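Local coordinates for protein beta-glucuronidase (uncultured Clostridium sp., PDB 6U7J) that hydrolyses beta-glucuronides and, as a gut microbial family 2 glycosyl hydrolase, probably reactivates estrogens by freeing them from glucuronic acid, at residues E525-N536 / K580-R589; R443-V453 / F462-Y470. All coordinates share one frame; numbering follows the deposited sequence.

Interaction 1 of 2, residues E525-N536 / K580-R589; sequences EEYQKRCIEENN and KTAAFAIRER
In the TIM-barrel domain, two outer helices, 525-536 and 581-589, pack side by side against strand 545-551 of the barrel wall. Their axes run 28° from parallel and approach to 8.7 Å. Glu-525 OE1 accepts the backbone N-H of Thr-581 (OE1 to N 3.0 Å) on its anti side, the donor tilted out of the carboxylate plane. OE2 takes the N-H of Gly-514 in its own chain and NE2 of His-516 from a second subunit. Close by, one water ties three groups together: it donates to Glu-525 O and to Gln-528 OE1 and accepts from Ala-582 N. Gln-528 NE2 bonds to Gly-571 O.

Small side chains let the helices come near. Ala-582 CB lies 3.8 Å from Lys-529 CA, and Ala-585 CB meets Lys-529 CE at 3.7 Å. Deeper in, Ile-532 and Ile-586 cross at about a right angle, their CD1 atoms 4.0 Å apart, and both lean on Ile-550 of the strand.

At the far end the Arg-589 guanidinium, salt-bridged to Asp-540 and Glu-548, lies flat against the Asn-536 side chain, whose OD1 is bonded to Tyr-507 OH. Arg-589 puts its CG anti to its own backbone N (chi1 169°) and extends straight to NE, which carries the group across to the other helix. Amide and guanidinium planes are 16° apart, with Asn-536 CB over the guanidinium centre, 3.7 Å above its plane.

Interaction 2 of 2, residues R443-V453 / F462-Y470; sequences RPITGTMNVDV and FDVVCINRY
Phe-462 lays one ring face on the backbone of Thr-446 and Gly-447, and this is the tight part of the contact: Gly-447 N sits 3.5 Å above the ring plane, while Thr-446 CA makes a CH-pi contact. Met-449 CE comes to the ring edge. Asp-463 grips Ile-445 twice, OD2 accepting Ile-445 N through its anti lone pair and Asp-463 N giving to Ile-445 O at 2.9 Å; Arg-437 salt-bridges that OD2. With OG1 anti to the backbone N (chi1 -172°), Thr-446 reaches Val-464 O at 2.8 Å, coming from above the carbonyl plane.

Strands 445-449 and 465-468 are parallel neighbours in the TIM barrel. Met-449 N bonds to Cys-466 O, and Asn-468 N to Met-449 O at 2.8 Å, but between Gly-447 O and Cys-466 N a water replaces a direct bond. Asn-468 OD1 bonds to Thr-505, ND2 to Glu-417 and Tyr-470 OH to Glu-506, two glutamates consistent with the family 2 catalytic pair.

On the solvent side packing gives way to a few polar bonds of partly exposed Arg-469: NH1 to Asn-450 O and NH2 to Val-451 O (3.0 Å). A water joins NH2 to Val-453 N, beside exposed Asp-452.

In the fold
Both contacts belong to the TIM-barrel domain, at different depths: the centre of interaction 2 lies about 17 Å from the centre of the chain, that of interaction 1 about 27 Å. Interaction 2 pairs two neighbouring strands of the barrel wall, so backbone bonds carry much of it, and its 465-468 end lies by the probable active site. Interaction 1 joins two helices outside that wall, where side-chain packing does most of the work and a single direct hydrogen bond crosses. Each is largely buried, yet interaction 1 also borders a second subunit, while no other chain of the assembly touches interaction 2. They share no element directly, but helix 480-498 packs on residues of both.

Interaction 1 of 2, residues E525-N536 / K580-R589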
loop_
_atom_site.group_PDB
_atom_site.type_symbol
_atom_site.label_atom_id
_atom_site.label_comp_id
_atom_site.label_asym_id
_atom_site.label_seq_id
_atom_site.Cartn_x
_atom_site.Cartn_y
_atom_site.Cartn_z
ATOM N N GLU B 525 4.877 10.384 -4.159
ATOM C CA GLU B 525 6.320 10.375 -3.947
ATOM C C GLU B 525 7.032 11.312 -4.907
ATOM O O GLU B 525 8.082 11.865 -4.565
ATOM C CB GLU B 525 6.881 8.956 -4.105
ATOM C CG GLU B 525 6.316 7.917 -3.144
ATOM C CD GLU B 525 7.179 6.659 -3.056
ATOM O OE1 GLU B 525 8.371 6.742 -3.389
ATOM O OE2 GLU B 525 6.664 5.578 -2.668
ATOM N N GLU B 526 6.497 11.483 -6.119
ATOM C CA GLU B 526 7.129 12.390 -7.071
ATOM C C GLU B 526 7.001 13.836 -6.603
ATOM O O GLU B 526 7.933 14.630 -6.764
ATOM C CB GLU B 526 6.518 12.193 -8.460
ATOM C CG GLU B 526 6.847 10.829 -9.081
ATOM C CD GLU B 526 6.004 9.657 -8.519
ATOM O OE1 GLU B 526 4.946 9.884 -7.877
ATOM O OE2 GLU B 526 6.400 8.491 -8.746
ATOM N N TYR B 527 5.869 14.187 -5.990
ATOM C CA TYR B 527 5.678 15.556 -5.535
ATOM C C TYR B 527 6.666 15.906 -4.425
ATOM O O TYR B 527 7.223 17.015 -4.406
ATOM C CB TYR B 527 4.239 15.773 -5.060
ATOM C CG TYR B 527 3.954 17.216 -4.738
ATOM C CD1 TYR B 527 3.414 18.068 -5.695
ATOM C CD2 TYR B 527 4.273 17.747 -3.489
ATOM C CE1 TYR B 527 3.173 19.409 -5.402
ATOM C CE2 TYR B 527 4.041 19.076 -3.189
ATOM C CZ TYR B 527 3.494 19.905 -4.146
ATOM O OH TYR B 527 3.266 21.227 -3.847
ATOM N N GLN B 528 6.896 14.980 -3.491
ATOM C CA GLN B 528 7.880 15.241 -2.442
ATOM C C GLN B 528 9.236 15.574 -3.049
ATOM O O GLN B 528 9.921 16.497 -2.591
ATOM C CB GLN B 528 8.004 14.039 -1.510
ATOM C CG GLN B 528 8.803 14.303 -0.244
ATOM C CD GLN B 528 8.966 13.060 0.621
ATOM O OE1 GLN B 528 9.224 11.968 0.119
ATOM N NE2 GLN B 528 8.818 13.227 1.925
ATOM N N LYS B 529 9.631 14.843 -4.094
ATOM C CA LYS B 529 10.930 15.095 -4.694
ATOM C C LYS B 529 10.982 16.478 -5.339
ATOM O O LYS B 529 11.964 17.216 -5.161
ATOM C CB LYS B 529 11.265 14.004 -5.704
ATOM C CG LYS B 529 12.656 14.145 -6.315
ATOM C CD LYS B 529 12.564 13.892 -7.797
ATOM C CE LYS B 529 13.910 13.650 -8.463
ATOM N NZ LYS B 529 14.190 14.726 -9.455
ATOM N N ARG B 530 9.927 16.854 -6.075
ATOM C CA ARG B 530 9.898 18.148 -6.765
ATOM C C ARG B 530 9.783 19.305 -5.767
ATOM O O ARG B 530 10.423 20.350 -5.938
ATOM C CB ARG B 530 8.731 18.195 -7.766
ATOM C CG ARG B 530 8.787 17.191 -8.940
ATOM C CD ARG B 530 9.802 17.607 -9.991
ATOM N NE ARG B 530 9.423 18.879 -10.609
ATOM C CZ ARG B 530 10.106 20.013 -10.470
ATOM N NH1 ARG B 530 11.222 20.041 -9.747
ATOM N NH2 ARG B 530 9.673 21.120 -11.054
ATOM N N CYS B 531 8.947 19.147 -4.739
ATOM C CA CYS B 531 8.807 20.190 -3.735
ATOM C C CYS B 531 10.159 20.525 -3.102
ATOM O O CYS B 531 10.506 21.701 -2.931
ATOM C CB CYS B 531 7.794 19.733 -2.678
ATOM S SG CYS B 531 7.575 20.783 -1.255
ATOM N N ILE B 532 10.958 19.498 -2.797
ATOM C CA ILE B 532 12.261 19.707 -2.174
ATOM C C ILE B 532 13.259 20.294 -3.179
ATOM O O ILE B 532 14.045 21.183 -2.840
ATOM C CB ILE B 532 12.755 18.380 -1.555
ATOM C CG1 ILE B 532 11.959 18.084 -0.281
ATOM C CG2 ILE B 532 14.232 18.419 -1.207
ATOM C CD1 ILE B 532 12.401 16.825 0.383
ATOM N N GLU B 533 13.248 19.807 -4.421
ATOM C CA GLU B 533 14.104 20.388 -5.460
ATOM C C GLU B 533 13.915 21.898 -5.597
ATOM O O GLU B 533 14.886 22.655 -5.702
ATOM C CB GLU B 533 13.798 19.746 -6.804
ATOM C CG GLU B 533 14.499 18.469 -7.074
ATOM C CD GLU B 533 13.921 17.794 -8.306
ATOM O OE1 GLU B 533 13.046 18.397 -8.993
ATOM O OE2 GLU B 533 14.351 16.659 -8.603
ATOM N N GLU B 534 12.658 22.336 -5.685
ATOM C CA GLU B 534 12.378 23.743 -5.926
ATOM C C GLU B 534 12.805 24.592 -4.738
ATOM O O GLU B 534 13.370 25.680 -4.918
ATOM C CB GLU B 534 10.893 23.933 -6.225
ATOM C CG GLU B 534 10.461 23.390 -7.591
ATOM C CD GLU B 534 11.319 23.949 -8.700
ATOM O OE1 GLU B 534 11.369 25.188 -8.824
ATOM O OE2 GLU B 534 11.959 23.165 -9.431
ATOM N N ASN B 535 12.550 24.114 -3.514
ATOM C CA ASN B 535 13.057 24.829 -2.353
ATOM C C ASN B 535 14.578 24.897 -2.393
ATOM O O ASN B 535 15.164 25.959 -2.160
ATOM C CB ASN B 535 12.560 24.173 -1.061
ATOM C CG ASN B 535 11.129 24.566 -0.733
ATOM O OD1 ASN B 535 10.840 25.736 -0.477
ATOM N ND2 ASN B 535 10.215 23.593 -0.768
ATOM N N ASN B 536 15.229 23.785 -2.738
ATOM C CA ASN B 536 16.685 23.760 -2.780
ATOM C C ASN B 536 17.223 24.755 -3.801
ATOM O O ASN B 536 18.278 25.370 -3.586
ATOM C CB ASN B 536 17.171 22.348 -3.095
ATOM C CG ASN B 536 17.113 21.440 -1.887
ATOM O OD1 ASN B 536 16.873 21.902 -0.778
ATOM N ND2 ASN B 536 17.322 20.144 -2.096
ATOM N N LYS B 580 11.791 6.511 0.657
ATOM C CA LYS B 580 10.926 6.823 -0.470
ATOM C C LYS B 580 11.793 7.360 -1.614
ATOM O O LYS B 580 13.003 7.551 -1.451
ATOM C CB LYS B 580 9.844 7.816 -0.040
ATOM C CG LYS B 580 9.286 7.537 1.385
ATOM C CD LYS B 580 8.165 8.507 1.808
ATOM C CE LYS B 580 7.784 8.294 3.276
ATOM N NZ LYS B 580 6.835 9.318 3.803
ATOM N N THR B 581 11.182 7.650 -2.775
ATOM C CA THR B 581 11.979 8.008 -3.959
ATOM C C THR B 581 12.848 9.242 -3.724
ATOM O O THR B 581 14.007 9.273 -4.142
ATOM C CB THR B 581 11.088 8.252 -5.184
ATOM O OG1 THR B 581 10.177 9.325 -4.914
ATOM C CG2 THR B 581 10.311 7.027 -5.543
ATOM N N ALA B 582 12.308 10.271 -3.067
ATOM C CA ALA B 582 13.068 11.505 -2.901
ATOM C C ALA B 582 14.396 11.276 -2.176
ATOM O O ALA B 582 15.363 12.007 -2.419
ATOM C CB ALA B 582 12.235 12.539 -2.153
ATOM N N ALA B 583 14.476 10.257 -1.314
ATOM C CA ALA B 583 15.726 10.000 -0.606
ATOM C C ALA B 583 16.892 9.857 -1.572
ATOM O O ALA B 583 18.007 10.309 -1.284
ATOM C CB ALA B 583 15.607 8.747 0.262
ATOM N N PHE B 584 16.653 9.232 -2.725
ATOM C CA PHE B 584 17.735 8.949 -3.657
ATOM C C PHE B 584 18.196 10.217 -4.360
ATOM O O PHE B 584 19.393 10.392 -4.613
ATOM C CB PHE B 584 17.288 7.881 -4.666
ATOM C CG PHE B 584 17.150 6.522 -4.051
ATOM C CD1 PHE B 584 18.258 5.690 -3.921
ATOM C CD2 PHE B 584 15.929 6.096 -3.545
ATOM C CE1 PHE B 584 18.143 4.445 -3.314
ATOM C CE2 PHE B 584 15.810 4.859 -2.932
ATOM C CZ PHE B 584 16.920 4.033 -2.813
ATOM N N ALA B 585 17.263 11.120 -4.660
ATOM C CA ALA B 585 17.645 12.404 -5.238
ATOM C C ALA B 585 18.371 13.262 -4.216
ATOM O O ALA B 585 19.383 13.893 -4.540
ATOM C CB ALA B 585 16.414 13.136 -5.773
ATOM N N ILE B 586 17.874 13.295 -2.973
ATOM C CA ILE B 586 18.554 14.049 -1.918
ATOM C C ILE B 586 19.980 13.555 -1.758
ATOM O O ILE B 586 20.917 14.354 -1.659
ATOM C CB ILE B 586 17.779 13.959 -0.587
ATOM C CG1 ILE B 586 16.438 14.697 -0.677
ATOM C CG2 ILE B 586 18.609 14.505 0.574
ATOM C CD1 ILE B 586 15.363 14.089 0.245
ATOM N N ARG B 587 20.170 12.228 -1.755
ATOM C CA ARG B 587 21.510 11.657 -1.621
ATOM C C ARG B 587 22.449 12.187 -2.707
ATOM O O ARG B 587 23.587 12.588 -2.418
ATOM C CB ARG B 587 21.450 10.125 -1.664
ATOM C CG ARG B 587 22.820 9.451 -1.571
ATOM C CD ARG B 587 22.787 7.929 -1.343
ATOM N NE ARG B 587 23.169 7.205 -2.553
ATOM C CZ ARG B 587 24.232 6.417 -2.690
ATOM N NH1 ARG B 587 24.451 5.846 -3.862
ATOM N NH2 ARG B 587 25.071 6.189 -1.688
ATOM N N GLU B 588 21.993 12.194 -3.966
ATOM C CA GLU B 588 22.860 12.653 -5.051
ATOM C C GLU B 588 23.273 14.107 -4.854
ATOM O O GLU B 588 24.419 14.472 -5.121
ATOM C CB GLU B 588 22.177 12.477 -6.412
ATOM C CG GLU B 588 22.012 11.015 -6.841
ATOM C CD GLU B 588 23.342 10.275 -7.005
ATOM O OE1 GLU B 588 24.138 10.658 -7.895
ATOM O OE2 GLU B 588 23.583 9.303 -6.248
ATOM N N ARG B 589 22.367 14.953 -4.379
ATOM C CA ARG B 589 22.757 16.324 -4.071
ATOM C C ARG B 589 23.754 16.379 -2.904
ATOM O O ARG B 589 24.863 16.908 -3.041
ATOM C CB ARG B 589 21.510 17.146 -3.769
ATOM C CG ARG B 589 21.769 18.518 -3.184
ATOM C CD ARG B 589 20.434 19.155 -2.899
ATOM N NE ARG B 589 20.508 20.411 -2.161
ATOM C CZ ARG B 589 20.775 21.587 -2.715
ATOM N NH1 ARG B 589 20.801 22.684 -1.969
ATOM N NH2 ARG B 589 21.035 21.662 -4.014
HETATM O O HOH W 1 9.602 10.624 -2.288
#

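Interaction 2 of 2, residues R443-V453 / F462-Y470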
loop_
_atom_site.group_PDB
_atom_site.type_symbol
_atom_site.label_atom_id
_atom_site.label_comp_id
_atom_site.label_asym_id
_atom_site.label_seq_id
_atom_site.Cartn_x
_atom_site.Cartn_y
_atom_site.Cartn_z
ATOM N N ARG B 443 29.023 28.684 22.524
ATOM C CA ARG B 443 28.176 28.119 21.477
ATOM C C ARG B 443 27.125 29.117 21.012
ATOM O O ARG B 443 26.515 29.812 21.834
ATOM C CB ARG B 443 27.478 26.833 21.947
ATOM C CG ARG B 443 28.320 25.568 21.887
ATOM C CD ARG B 443 27.513 24.387 22.471
ATOM N NE ARG B 443 28.291 23.160 22.653
ATOM C CZ ARG B 443 28.863 22.803 23.800
ATOM N NH1 ARG B 443 28.762 23.581 24.864
ATOM N NH2 ARG B 443 29.545 21.674 23.885
ATOM N N PRO B 444 26.909 29.207 19.706
ATOM C CA PRO B 444 25.815 30.025 19.168
ATOM C C PRO B 444 24.450 29.583 19.687
ATOM O O PRO B 444 24.244 28.432 20.072
ATOM C CB PRO B 444 25.909 29.795 17.655
ATOM C CG PRO B 444 27.225 29.199 17.419
ATOM C CD PRO B 444 27.744 28.593 18.668
ATOM N N ILE B 445 23.508 30.522 19.645
ATOM C CA ILE B 445 22.153 30.386 20.161
ATOM C C ILE B 445 21.190 30.621 19.004
ATOM O O ILE B 445 21.428 31.508 18.177
ATOM C CB ILE B 445 21.900 31.417 21.287
ATOM C CG1 ILE B 445 22.766 31.116 22.502
ATOM C CG2 ILE B 445 20.435 31.481 21.659
ATOM C CD1 ILE B 445 22.580 29.741 23.005
ATOM N N THR B 446 20.098 29.847 18.948
ATOM C CA THR B 446 19.063 30.076 17.939
ATOM C C THR B 446 17.703 29.608 18.452
ATOM O O THR B 446 17.559 29.134 19.584
ATOM C CB THR B 446 19.395 29.381 16.611
ATOM O OG1 THR B 446 18.450 29.782 15.610
ATOM C CG2 THR B 446 19.328 27.869 16.750
ATOM N N GLY B 447 16.701 29.797 17.600
ATOM C CA GLY B 447 15.351 29.286 17.770
ATOM C C GLY B 447 14.698 29.374 16.407
ATOM O O GLY B 447 15.092 30.200 15.579
ATOM N N THR B 448 13.723 28.505 16.154
ATOM C CA THR B 448 13.166 28.423 14.814
ATOM C C THR B 448 11.895 29.251 14.698
ATOM O O THR B 448 11.089 29.336 15.627
ATOM C CB THR B 448 12.866 26.980 14.397
ATOM O OG1 THR B 448 11.747 26.483 15.149
ATOM C CG2 THR B 448 14.083 26.104 14.616
ATOM N N MET B 449 11.713 29.827 13.514
ATOM C CA MET B 449 10.636 30.756 13.219
ATOM C C MET B 449 9.560 30.093 12.384
ATOM O O MET B 449 9.856 29.340 11.449
ATOM C CB MET B 449 11.162 31.962 12.431
ATOM C CG MET B 449 12.132 32.842 13.185
ATOM S SD MET B 449 11.236 33.798 14.396
ATOM C CE MET B 449 11.720 32.926 15.889
ATOM N N ASN B 450 8.310 30.432 12.678
ATOM C CA ASN B 450 7.242 30.216 11.716
ATOM C C ASN B 450 6.432 31.465 11.388
ATOM O O ASN B 450 5.838 31.503 10.310
ATOM C CB ASN B 450 6.292 29.110 12.199
ATOM C CG ASN B 450 5.270 29.623 13.160
ATOM O OD1 ASN B 450 5.604 30.005 14.279
ATOM N ND2 ASN B 450 4.015 29.669 12.733
ATOM N N VAL B 451 6.401 32.492 12.254
ATOM C CA VAL B 451 5.639 33.718 11.986
ATOM C C VAL B 451 6.281 34.467 10.824
ATOM O O VAL B 451 7.429 34.193 10.459
ATOM C CB VAL B 451 5.559 34.639 13.218
ATOM C CG1 VAL B 451 4.948 33.928 14.429
ATOM C CG2 VAL B 451 6.937 35.197 13.552
ATOM N N ASP B 452 5.558 35.436 10.258
ATOM C CA ASP B 452 6.070 36.200 9.125
ATOM C C ASP B 452 7.273 37.045 9.544
ATOM O O ASP B 452 7.337 37.551 10.671
ATOM C CB ASP B 452 4.967 37.093 8.542
ATOM C CG ASP B 452 3.765 36.292 8.024
ATOM O OD1 ASP B 452 3.971 35.199 7.444
ATOM O OD2 ASP B 452 2.609 36.758 8.182
ATOM N N VAL B 453 8.235 37.193 8.628
ATOM C CA VAL B 453 9.466 37.909 8.956
ATOM C C VAL B 453 9.177 39.351 9.359
ATOM O O VAL B 453 9.851 39.905 10.237
ATOM C CB VAL B 453 10.459 37.842 7.779
ATOM C CG1 VAL B 453 9.813 38.360 6.492
ATOM C CG2 VAL B 453 11.719 38.626 8.105
ATOM N N PHE B 462 19.398 36.106 18.393
ATOM C CA PHE B 462 20.047 34.852 18.032
ATOM C C PHE B 462 21.323 35.116 17.247
ATOM O O PHE B 462 21.516 36.188 16.676
ATOM C CB PHE B 462 19.113 33.962 17.196
ATOM C CG PHE B 462 17.817 33.624 17.874
ATOM C CD1 PHE B 462 17.736 33.541 19.261
ATOM C CD2 PHE B 462 16.679 33.373 17.124
ATOM C CE1 PHE B 462 16.537 33.221 19.888
ATOM C CE2 PHE B 462 15.479 33.049 17.741
ATOM C CZ PHE B 462 15.406 32.978 19.125
ATOM N N ASP B 463 22.189 34.108 17.217
ATOM C CA ASP B 463 23.385 34.143 16.388
ATOM C C ASP B 463 23.139 33.585 14.992
ATOM O O ASP B 463 23.831 33.975 14.039
ATOM C CB ASP B 463 24.508 33.373 17.078
ATOM C CG ASP B 463 24.752 33.872 18.506
ATOM O OD1 ASP B 463 25.058 35.076 18.661
ATOM O OD2 ASP B 463 24.613 33.088 19.471
ATOM N N VAL B 464 22.168 32.686 14.847
ATOM C CA VAL B 464 21.745 32.166 13.551
ATOM C C VAL B 464 20.238 32.297 13.475
ATOM O O VAL B 464 19.541 32.096 14.477
ATOM C CB VAL B 464 22.180 30.694 13.357
ATOM C CG1 VAL B 464 21.586 30.107 12.068
ATOM C CG2 VAL B 464 23.691 30.588 13.341
ATOM N N VAL B 465 19.730 32.668 12.302
ATOM C CA VAL B 465 18.285 32.712 12.072
ATOM C C VAL B 465 17.851 31.397 11.440
ATOM O O VAL B 465 18.429 30.955 10.431
ATOM C CB VAL B 465 17.905 33.913 11.188
ATOM C CG1 VAL B 465 16.430 33.828 10.783
ATOM C CG2 VAL B 465 18.184 35.208 11.913
ATOM N N CYS B 466 16.833 30.776 12.028
ATOM C CA CYS B 466 16.346 29.457 11.626
ATOM C C CYS B 466 14.868 29.598 11.279
ATOM O O CYS B 466 14.083 30.061 12.115
ATOM C CB CYS B 466 16.547 28.457 12.766
ATOM S SG CYS B 466 18.265 27.969 13.015
ATOM N N ILE B 467 14.485 29.221 10.062
ATOM C CA ILE B 467 13.103 29.378 9.624
ATOM C C ILE B 467 12.537 28.035 9.177
ATOM O O ILE B 467 13.221 27.233 8.526
ATOM C CB ILE B 467 12.960 30.438 8.505
ATOM C CG1 ILE B 467 13.611 29.965 7.196
ATOM C CG2 ILE B 467 13.573 31.760 8.959
ATOM C CD1 ILE B 467 13.393 30.907 6.033
ATOM N N ASN B 468 11.283 27.794 9.558
ATOM C CA ASN B 468 10.510 26.634 9.138
ATOM C C ASN B 468 9.555 27.091 8.040
ATOM O O ASN B 468 8.663 27.909 8.290
ATOM C CB ASN B 468 9.730 26.038 10.311
ATOM C CG ASN B 468 10.633 25.377 11.353
ATOM O OD1 ASN B 468 11.846 25.259 11.164
ATOM N ND2 ASN B 468 10.035 24.933 12.458
ATOM N N ARG B 469 9.737 26.570 6.833
ATOM C CA ARG B 469 9.046 27.118 5.676
ATOM C C ARG B 469 8.563 25.980 4.802
ATOM O O ARG B 469 9.351 25.106 4.433
ATOM C CB ARG B 469 9.968 28.049 4.876
ATOM C CG ARG B 469 10.059 29.461 5.464
ATOM C CD ARG B 469 8.689 30.086 5.498
ATOM N NE ARG B 469 8.637 31.402 6.121
ATOM C CZ ARG B 469 8.160 31.623 7.342
ATOM N NH1 ARG B 469 7.723 30.603 8.080
ATOM N NH2 ARG B 469 8.104 32.862 7.829
ATOM N N TYR B 470 7.279 26.004 4.460
ATOM C CA TYR B 470 6.632 24.920 3.743
ATOM C C TYR B 470 5.923 25.455 2.509
ATOM O O TYR B 470 4.734 25.206 2.268
ATOM C CB TYR B 470 5.659 24.186 4.652
ATOM C CG TYR B 470 6.310 23.437 5.774
ATOM C CD1 TYR B 470 6.748 22.139 5.588
ATOM C CD2 TYR B 470 6.475 24.018 7.033
ATOM C CE1 TYR B 470 7.322 21.425 6.602
ATOM C CE2 TYR B 470 7.055 23.301 8.083
ATOM C CZ TYR B 470 7.477 22.002 7.850
ATOM O OH TYR B 470 8.058 21.259 8.839
HETATM O O HOH W 2 15.736 32.503 14.176
HETATM O O HOH W 3 8.176 35.388 6.239
#